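Local coordinates for fiber (Human adenovirus 26, PDB 6FJN), which forms the trimeric spike of the adenovirus capsid, whose C-terminal knob domain, the part present here, attaches the virion to receptors on the host cell, at the interface of chains A and B. Coordinates in Å, arbitrary orientation; residue numbers count along the deposited sequence, not the author numbering. Chains: chain A/B, Fiber.

Contact 1: the interface of chains A and B. Residues chain A 33, 181-182; chain B 3, 5, 27, 29, 85.
A:Ser33 sets its side chain against B:Thr3, B:Trp5, B:Thr27 and B:Arg85, showing how a small turn residue can serve as a probe between subunits. Its hydroxyl OG, swung anti to the backbone N (chi1 171°), heads for the guanidinium of B:Arg85, where NH1 donates a weak, bent hydrogen bond of 3.2 Å to A:Ser33 OG. That arginine is poorly ordered, although its extended chain runs over one face of the B:Trp5 indole, with B:Arg85 CD 3.3 Å above the ring plane near the rim. On another side lies B:Thr3, whose CB is 3.9 Å from A:Ser33 CB. B:Thr3 OG1 is hydrogen-bonded to B:Thr29 OG1 at 2.9 Å and, through a water, reaches the backbone N of A:Ser33. A:Leu181 lays its two methyls against B:Thr27, with A:Leu181 CD2 3.5 Å from the hydroxyl B:Thr27 OG1, while CD2 also meets the indole rim at B:Trp5 CZ3; the leucine and B:Thr27 cross obliquely. In the fold, A:Ser33 occupies the turn between strands 22-31 and 34-43, and A:Leu181 ends strand 176-181; they face strands 3-5, 22-31 and 83-86 of the neighbouring knob.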
loop_
_atom_site.group_PDB
_atom_site.type_symbol
_atom_site.label_atom_id
_atom_site.label_comp_id
_atom_site.label_asym_id
_atom_site.label_seq_id
_atom_site.Cartn_x
_atom_site.Cartn_y
_atom_site.Cartn_z
ATOM N N SER A 33 8.612 13.305 -2.584
ATOM C CA SER A 33 8.642 12.858 -3.975
ATOM C C SER A 33 7.521 11.888 -4.348
ATOM O O SER A 33 7.393 11.411 -5.514
ATOM C CB SER A 33 10.001 12.199 -4.167
ATOM O OG SER A 33 10.120 11.523 -5.402
ATOM N N LEU A 181 4.957 8.682 -7.923
ATOM C CA LEU A 181 5.978 9.709 -8.004
ATOM C C LEU A 181 5.384 10.997 -8.532
ATOM O O LEU A 181 4.604 10.984 -9.450
ATOM C CB LEU A 181 7.108 9.262 -8.936
ATOM C CG LEU A 181 8.082 8.229 -8.375
ATOM C CD1 LEU A 181 7.530 6.995 -7.714
ATOM C CD2 LEU A 181 9.085 7.862 -9.477
ATOM N N THR A 182 5.793 12.094 -7.946
ATOM C CA THR A 182 5.228 13.390 -8.326
ATOM C C THR A 182 6.110 14.206 -9.251
ATOM O O THR A 182 7.365 14.076 -9.282
ATOM C CB THR A 182 4.928 14.221 -7.094
ATOM O OG1 THR A 182 6.161 14.431 -6.393
ATOM C CG2 THR A 182 3.966 13.566 -6.120
ATOM N N THR B 3 14.419 11.468 -0.170
ATOM C CA THR B 3 14.135 10.414 -1.154
ATOM C C THR B 3 15.438 9.847 -1.708
ATOM O O THR B 3 16.329 10.574 -2.168
ATOM C CB THR B 3 13.121 10.840 -2.260
ATOM O OG1 THR B 3 11.769 10.901 -1.695
ATOM C CG2 THR B 3 13.126 9.895 -3.395
ATOM N N TRP B 5 16.473 7.247 -4.820
ATOM C CA TRP B 5 15.809 6.635 -5.942
ATOM C C TRP B 5 16.763 6.287 -7.054
ATOM O O TRP B 5 17.957 6.656 -7.070
ATOM C CB TRP B 5 14.678 7.536 -6.425
ATOM C CG TRP B 5 15.004 8.814 -7.125
ATOM C CD1 TRP B 5 16.201 9.421 -7.301
ATOM C CD2 TRP B 5 14.027 9.621 -7.777
ATOM N NE1 TRP B 5 16.027 10.581 -8.038
ATOM C CE2 TRP B 5 14.692 10.723 -8.316
ATOM C CE3 TRP B 5 12.633 9.543 -7.914
ATOM C CZ2 TRP B 5 14.013 11.712 -9.048
ATOM C CZ3 TRP B 5 11.968 10.535 -8.594
ATOM C CH2 TRP B 5 12.649 11.577 -9.175
ATOM N N THR B 27 11.831 3.952 -5.717
ATOM C CA THR B 27 11.848 5.188 -4.968
ATOM C C THR B 27 11.571 4.870 -3.518
ATOM O O THR B 27 10.577 4.180 -3.213
ATOM C CB THR B 27 10.754 6.129 -5.515
ATOM O OG1 THR B 27 10.937 6.328 -6.917
ATOM C CG2 THR B 27 10.763 7.495 -4.857
ATOM N N THR B 29 10.998 6.870 -0.015
ATOM C CA THR B 29 10.749 8.172 0.565
ATOM C C THR B 29 10.641 8.036 2.079
ATOM O O THR B 29 9.799 7.258 2.577
ATOM C CB THR B 29 9.472 8.784 -0.001
ATOM O OG1 THR B 29 9.622 8.940 -1.430
ATOM C CG2 THR B 29 9.184 10.123 0.682
ATOM N N ARG B 85 17.562 12.131 -4.339
ATOM C CA ARG B 85 16.866 12.867 -5.424
ATOM C C ARG B 85 17.416 14.303 -5.514
ATOM O O ARG B 85 17.773 14.926 -4.491
ATOM C CB ARG B 85 15.306 12.889 -5.280
ATOM C CG ARG B 85 14.546 13.717 -6.344
ATOM C CD ARG B 85 13.012 13.590 -6.435
ATOM N NE ARG B 85 12.490 14.245 -7.656
ATOM C CZ ARG B 85 11.211 14.459 -7.994
ATOM N NH1 ARG B 85 10.216 14.125 -7.197
ATOM N NH2 ARG B 85 10.918 15.067 -9.153
HETATM O O HOH W 1 11.117 13.343 -0.920
#

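Contact 2: the interface of chains A and B. Residues chain A 104, 106-107, 121, 181; chain B 8-10.
NH1 of A:Arg121 donates a nearly straight hydrogen bond of 3.0 Å to the backbone O of B:Asp9 (173° at H), linking one fiber knob to the next. The acceptor lies in the guanidinium plane, yet the nitrogen stands above the carbonyl plane, 51° out of it, away from the lone pairs. The A:Arg121 chain is extended from CG to NE, which carries the guanidinium out to the 8-10 segment of chain B. Behind it, the backbone O of A:Ala107 receives A:Arg121 NE at 2.8 Å, in the carbonyl plane and on a lone pair, a bond that probably orients the arginine toward the neighbouring knob. A weak second bond from NH2 reaches the same oxygen. The carbonyl O of B:Pro8 also comes close to NH2, but the N-H points another way. Beyond the guanidinium, the methyl CG2 of B:Thr10 packs against A:Arg121 CZ at 4.0 Å. The B:Pro8 ring supplies the apolar half of the contact: B:Pro8 CB rests 3.8 Å from the methyl CB of A:Ala107, and B:Pro8 CG lies 3.8 Å from A:Thr106 CG2. A:Asn104 touches the proline ring with its amide OD1, which also accepts the backbone N of A:Ala107 at 2.9 Å and may steady the loop.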
loop_
_atom_site.group_PDB
_atom_site.type_symbol
_atom_site.label_atom_id
_atom_site.label_comp_id
_atom_site.label_asym_id
_atom_site.label_seq_id
_atom_site.Cartn_x
_atom_site.Cartn_y
_atom_site.Cartn_z
ATOM N N ASN A 104 4.406 12.293 -11.995
ATOM C CA ASN A 104 5.651 12.634 -12.680
ATOM C C ASN A 104 5.606 12.193 -14.143
ATOM O O ASN A 104 5.361 11.060 -14.435
ATOM C CB ASN A 104 6.773 11.914 -11.932
ATOM C CG ASN A 104 8.145 12.287 -12.438
ATOM O OD1 ASN A 104 8.618 11.830 -13.503
ATOM N ND2 ASN A 104 8.779 13.182 -11.709
ATOM N N THR A 106 8.066 12.011 -16.355
ATOM C CA THR A 106 9.167 11.116 -16.761
ATOM C C THR A 106 8.884 9.682 -16.367
ATOM O O THR A 106 9.015 8.725 -17.153
ATOM C CB THR A 106 10.501 11.551 -16.177
ATOM O OG1 THR A 106 10.724 12.899 -16.576
ATOM C CG2 THR A 106 11.647 10.676 -16.667
ATOM N N ALA A 107 8.412 9.471 -15.131
ATOM C CA ALA A 107 8.009 8.129 -14.681
ATOM C C ALA A 107 6.829 7.642 -15.496
ATOM O O ALA A 107 6.696 6.440 -15.844
ATOM C CB ALA A 107 7.610 8.174 -13.222
ATOM N N ARG A 121 4.722 0.378 -15.594
ATOM C CA ARG A 121 4.809 1.110 -14.337
ATOM C C ARG A 121 3.833 2.285 -14.264
ATOM O O ARG A 121 3.568 2.797 -13.172
ATOM C CB ARG A 121 6.227 1.613 -14.086
ATOM C CG ARG A 121 6.675 2.758 -14.993
ATOM C CD ARG A 121 8.122 3.124 -14.749
ATOM N NE ARG A 121 8.477 4.271 -15.565
ATOM C CZ ARG A 121 9.679 4.713 -15.795
ATOM N NH1 ARG A 121 10.774 4.206 -15.221
ATOM N NH2 ARG A 121 9.808 5.723 -16.650
ATOM N N LEU A 181 4.957 8.682 -7.923
ATOM C CA LEU A 181 5.978 9.709 -8.004
ATOM C C LEU A 181 5.384 10.997 -8.532
ATOM O O LEU A 181 4.604 10.984 -9.450
ATOM C CB LEU A 181 7.108 9.262 -8.936
ATOM C CG LEU A 181 8.082 8.229 -8.375
ATOM C CD1 LEU A 181 7.530 6.995 -7.714
ATOM C CD2 LEU A 181 9.085 7.862 -9.477
ATOM N N PRO B 8 13.508 8.341 -12.414
ATOM C CA PRO B 8 12.335 7.765 -13.075
ATOM C C PRO B 8 12.510 7.569 -14.576
ATOM O O PRO B 8 11.516 7.431 -15.282
ATOM C CB PRO B 8 11.290 8.874 -12.860
ATOM C CG PRO B 8 12.062 10.125 -12.887
ATOM C CD PRO B 8 13.338 9.781 -12.156
ATOM N N ASP B 9 13.732 7.598 -15.103
ATOM C CA ASP B 9 13.919 7.395 -16.549
ATOM C C ASP B 9 13.845 5.906 -16.855
ATOM O O ASP B 9 13.509 5.131 -15.977
ATOM C CB ASP B 9 15.237 8.041 -17.017
ATOM C CG ASP B 9 16.510 7.377 -16.452
ATOM O OD1 ASP B 9 16.466 6.228 -16.001
ATOM O OD2 ASP B 9 17.604 7.995 -16.555
ATOM N N THR B 10 14.145 5.519 -18.108
ATOM C CA THR B 10 14.148 4.112 -18.477
ATOM C C THR B 10 15.545 3.586 -18.826
ATOM O O THR B 10 15.656 2.543 -19.488
ATOM C CB THR B 10 13.152 3.839 -19.627
ATOM O OG1 THR B 10 13.414 4.702 -20.737
ATOM C CG2 THR B 10 11.726 4.018 -19.114
#

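Contact 3: the interface of chains A and B. Residues chain A 117-121; chain B 42, 172-173.
Charge and hydrogen bonding converge on one carboxylate oxygen, OD2 of B:Asp172, which reaches across to the 117-120 stretch of chain A. The side-chain nitrogen NZ of A:Lys117 forms a salt bridge with B:Asp172 OD2 at 2.6 Å, using the anti lone pair of OD2, the one turned away from OD1. To get there the lysine curls, its chain bent at chi2, chi3 and chi4; it is poorly ordered, so the bridge may be less fixed than its length suggests. Firmer in geometry is the backbone N of A:Ser120, which donates to B:Asp172 OD2 at 2.8 Å along an almost straight line (176° at H), coming from above the carboxylate plane. The hydroxyl OG of A:Ser120 adds a weak hydrogen bond of 3.2 Å to B:Asp172 OD2. These donors would be expected to stabilise the negative charge of the aspartate. Behind them, A:Tyr119 N bonds to A:Asn118 OD1 at 2.8 Å, which may help to hold the backbone leading into the helix. Apolar contacts flank the polar centre. B:Leu42 offers its methyl CD2 to the tyrosine ring at CE1 of A:Tyr119 (3.7 Å), the two side chains running at a slant to each other. A:Ser120 CB lies 4.0 Å from B:Val173 CA. In the fold, the chain A residues lead into and begin the 3-10 helix 120-122, whereas B:Leu42 lies near the end of strand 34-43 and B:Asp172 and B:Val173 belong to a loop before strand 176-181.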
loop_
_atom_site.group_PDB
_atom_site.type_symbol
_atom_site.label_atom_id
_atom_site.label_comp_id
_atom_site.label_asym_id
_atom_site.label_seq_id
_atom_site.Cartn_x
_atom_site.Cartn_y
_atom_site.Cartn_z
ATOM N N LYS A 117 4.174 0.353 -26.930
ATOM C CA LYS A 117 3.876 -0.121 -25.568
ATOM C C LYS A 117 4.123 0.991 -24.538
ATOM O O LYS A 117 5.207 1.567 -24.537
ATOM C CB LYS A 117 4.719 -1.382 -25.249
ATOM C CG LYS A 117 6.231 -1.189 -25.017
ATOM C CD LYS A 117 6.627 -1.116 -23.538
ATOM C CE LYS A 117 6.766 -2.494 -22.888
ATOM N NZ LYS A 117 6.071 -2.553 -21.568
ATOM N N ASN A 118 3.152 1.387 -23.708
ATOM C CA ASN A 118 3.584 2.213 -22.611
ATOM C C ASN A 118 4.044 1.234 -21.548
ATOM O O ASN A 118 3.828 0.006 -21.549
ATOM C CB ASN A 118 2.665 3.380 -22.078
ATOM C CG ASN A 118 3.495 4.649 -21.631
ATOM O OD1 ASN A 118 4.722 4.563 -21.462
ATOM N ND2 ASN A 118 2.819 5.818 -21.430
ATOM N N TYR A 119 4.833 1.844 -20.757
ATOM C CA TYR A 119 5.425 1.171 -19.674
ATOM C C TYR A 119 4.404 0.713 -18.656
ATOM O O TYR A 119 3.552 1.500 -18.262
ATOM C CB TYR A 119 6.365 2.207 -19.072
ATOM C CG TYR A 119 7.473 2.540 -20.042
ATOM C CD1 TYR A 119 8.332 1.548 -20.430
ATOM C CD2 TYR A 119 7.633 3.816 -20.673
ATOM C CE1 TYR A 119 9.363 1.757 -21.333
ATOM C CE2 TYR A 119 8.672 4.035 -21.590
ATOM C CZ TYR A 119 9.521 2.988 -21.894
ATOM O OH TYR A 119 10.550 3.153 -22.797
ATOM N N SER A 120 4.512 -0.534 -18.185
ATOM C CA SER A 120 3.545 -1.037 -17.210
ATOM C C SER A 120 3.590 -0.276 -15.886
ATOM O O SER A 120 2.617 -0.310 -15.170
ATOM C CB SER A 120 3.738 -2.532 -16.992
ATOM O OG SER A 120 3.621 -3.245 -18.203
ATOM N N ARG A 121 4.722 0.378 -15.594
ATOM C CA ARG A 121 4.809 1.110 -14.337
ATOM C C ARG A 121 3.833 2.285 -14.264
ATOM O O ARG A 121 3.568 2.797 -13.172
ATOM C CB ARG A 121 6.227 1.613 -14.086
ATOM C CG ARG A 121 6.675 2.758 -14.993
ATOM C CD ARG A 121 8.122 3.124 -14.749
ATOM N NE ARG A 121 8.477 4.271 -15.565
ATOM C CZ ARG A 121 9.679 4.713 -15.795
ATOM N NH1 ARG A 121 10.774 4.206 -15.221
ATOM N NH2 ARG A 121 9.808 5.723 -16.650
ATOM N N LEU B 42 11.412 -3.581 -15.464
ATOM C CA LEU B 42 11.226 -3.700 -16.923
ATOM C C LEU B 42 12.446 -4.354 -17.522
ATOM O O LEU B 42 13.581 -3.852 -17.289
ATOM C CB LEU B 42 11.081 -2.273 -17.491
ATOM C CG LEU B 42 11.210 -2.115 -18.977
ATOM C CD1 LEU B 42 10.016 -2.684 -19.649
ATOM C CD2 LEU B 42 11.429 -0.663 -19.356
ATOM N N ASP B 172 7.595 -6.861 -17.858
ATOM C CA ASP B 172 7.344 -5.491 -17.418
ATOM C C ASP B 172 6.173 -5.617 -16.459
ATOM O O ASP B 172 5.234 -6.393 -16.744
ATOM C CB ASP B 172 6.962 -4.592 -18.582
ATOM C CG ASP B 172 6.953 -3.105 -18.195
ATOM O OD1 ASP B 172 7.396 -2.773 -17.138
ATOM O OD2 ASP B 172 6.529 -2.283 -19.049
ATOM N N VAL B 173 6.216 -4.965 -15.320
ATOM C CA VAL B 173 5.154 -5.103 -14.318
ATOM C C VAL B 173 4.639 -3.780 -13.847
ATOM O O VAL B 173 5.332 -2.739 -13.906
ATOM C CB VAL B 173 5.611 -5.970 -13.118
ATOM C CG1 VAL B 173 5.775 -7.412 -13.503
ATOM C CG2 VAL B 173 6.866 -5.398 -12.451
#

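Contact 4: the interface of chains A and B. Residues chain A 120, 123, 125; chain B 131-133, 174.
Strand 123-129 of one fiber knob, together with the 3-10 helix 120-122 that precedes it, meets two loop segments of its neighbour, an example of carbon contacts and bridging waters working side by side. B:Ala132 is the centre of the apolar part. The methyl B:Ala132 CB lies alongside the aliphatic stem of A:Lys123, 3.8 Å from A:Lys123 CD, and 4.0 Å from the CB of A:Ser120. On its other flank comes the end of A:Ile125, whose CD1 is 3.8 Å from B:Ala132 CA. With CG1 anti to the carbonyl carbon (chi1 -67°) and the chain extended to CD1, the isoleucine reaches between B:Ala132 and B:Thr174. A:Ile125 CD1 lies 3.9 Å from the methyl CG2 of B:Thr174, the two side chains crossing at about a right angle. The threonine thus divides its branches: CG2 serves the apolar contact, while the hydroxyl B:Thr174 OG1 binds a water at 2.7 Å that also meets the backbone N of A:Ile125. A second bridge starts from the side-chain nitrogen NZ of A:Lys123, carried past the alanine methyl by a chain extended beyond CG. NZ contacts two waters, and both also reach the backbone O of B:Ala132, one of them at 2.7 Å. The oxygens of these two waters lie 3.1 Å from each other.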
loop_
_atom_site.group_PDB
_atom_site.type_symbol
_atom_site.label_atom_id
_atom_site.label_comp_id
_atom_site.label_asym_id
_atom_site.label_seq_id
_atom_site.Cartn_x
_atom_site.Cartn_y
_atom_site.Cartn_z
ATOM N N SER A 120 4.512 -0.534 -18.185
ATOM C CA SER A 120 3.545 -1.037 -17.210
ATOM C C SER A 120 3.590 -0.276 -15.886
ATOM O O SER A 120 2.617 -0.310 -15.170
ATOM C CB SER A 120 3.738 -2.532 -16.992
ATOM O OG SER A 120 3.621 -3.245 -18.203
ATOM N N LYS A 123 0.780 2.005 -14.428
ATOM C CA LYS A 123 -0.428 1.492 -13.812
ATOM C C LYS A 123 -0.091 0.800 -12.499
ATOM O O LYS A 123 0.995 0.252 -12.305
ATOM C CB LYS A 123 -1.164 0.530 -14.738
ATOM C CG LYS A 123 -1.804 1.251 -15.897
ATOM C CD LYS A 123 -2.482 0.334 -16.871
ATOM C CE LYS A 123 -3.223 1.060 -17.973
ATOM N NZ LYS A 123 -3.933 0.123 -18.893
ATOM N N ILE A 125 -2.294 -2.256 -10.468
ATOM C CA ILE A 125 -3.446 -3.131 -10.572
ATOM C C ILE A 125 -3.510 -3.953 -9.312
ATOM O O ILE A 125 -2.479 -4.563 -8.890
ATOM C CB ILE A 125 -3.359 -4.031 -11.808
ATOM C CG1 ILE A 125 -3.484 -3.169 -13.082
ATOM C CG2 ILE A 125 -4.462 -5.085 -11.811
ATOM C CD1 ILE A 125 -3.231 -3.888 -14.376
ATOM N N GLY B 131 2.747 -6.742 -18.020
ATOM C CA GLY B 131 2.178 -5.961 -19.103
ATOM C C GLY B 131 1.026 -5.088 -18.696
ATOM O O GLY B 131 0.289 -4.582 -19.529
ATOM N N ALA B 132 0.800 -4.933 -17.392
ATOM C CA ALA B 132 -0.372 -4.235 -16.885
ATOM C C ALA B 132 -1.640 -4.864 -17.440
ATOM O O ALA B 132 -2.608 -4.148 -17.718
ATOM C CB ALA B 132 -0.293 -2.736 -17.130
ATOM N N LEU B 133 -1.651 -6.204 -17.539
ATOM C CA LEU B 133 -2.819 -6.965 -17.983
ATOM C C LEU B 133 -3.367 -7.696 -16.782
ATOM O O LEU B 133 -2.635 -8.398 -16.051
ATOM C CB LEU B 133 -2.452 -7.913 -19.122
ATOM C CG LEU B 133 -1.929 -7.196 -20.359
ATOM C CD1 LEU B 133 -1.538 -8.194 -21.429
ATOM C CD2 LEU B 133 -2.906 -6.217 -20.918
ATOM N N THR B 174 3.402 -3.786 -13.379
ATOM C CA THR B 174 2.807 -2.638 -12.724
ATOM C C THR B 174 3.598 -2.231 -11.489
ATOM O O THR B 174 4.399 -2.988 -10.941
ATOM C CB THR B 174 1.340 -2.952 -12.366
ATOM O OG1 THR B 174 1.273 -4.162 -11.609
ATOM C CG2 THR B 174 0.504 -3.087 -13.607
HETATM O O HOH W 2 0.463 -3.007 -9.344
HETATM O O HOH W 3 -4.733 -2.459 -17.862
HETATM O O HOH W 4 -2.418 -2.158 -19.934
#

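The four contacts are successive patches of one interface between neighbouring knobs, each sharing a residue with the next. Contact 1 and contact 2 have C-alpha centres about 10 Å apart and share A:Leu181; contact 2 and contact 3 are about 11 Å apart and share A:Arg121; contact 3 and contact 4, only about 6 Å apart, share A:Ser120. The ends, contact 1 and contact 4, are about 20 Å apart. The 3-10 helix 120-122 thus serves three of the patches, and the chain A surface offers different elements from those that chain B uses to receive it. Such a head-to-tail, non-reciprocal pairing suits the three-copy assembly, as expected for a trimeric fiber.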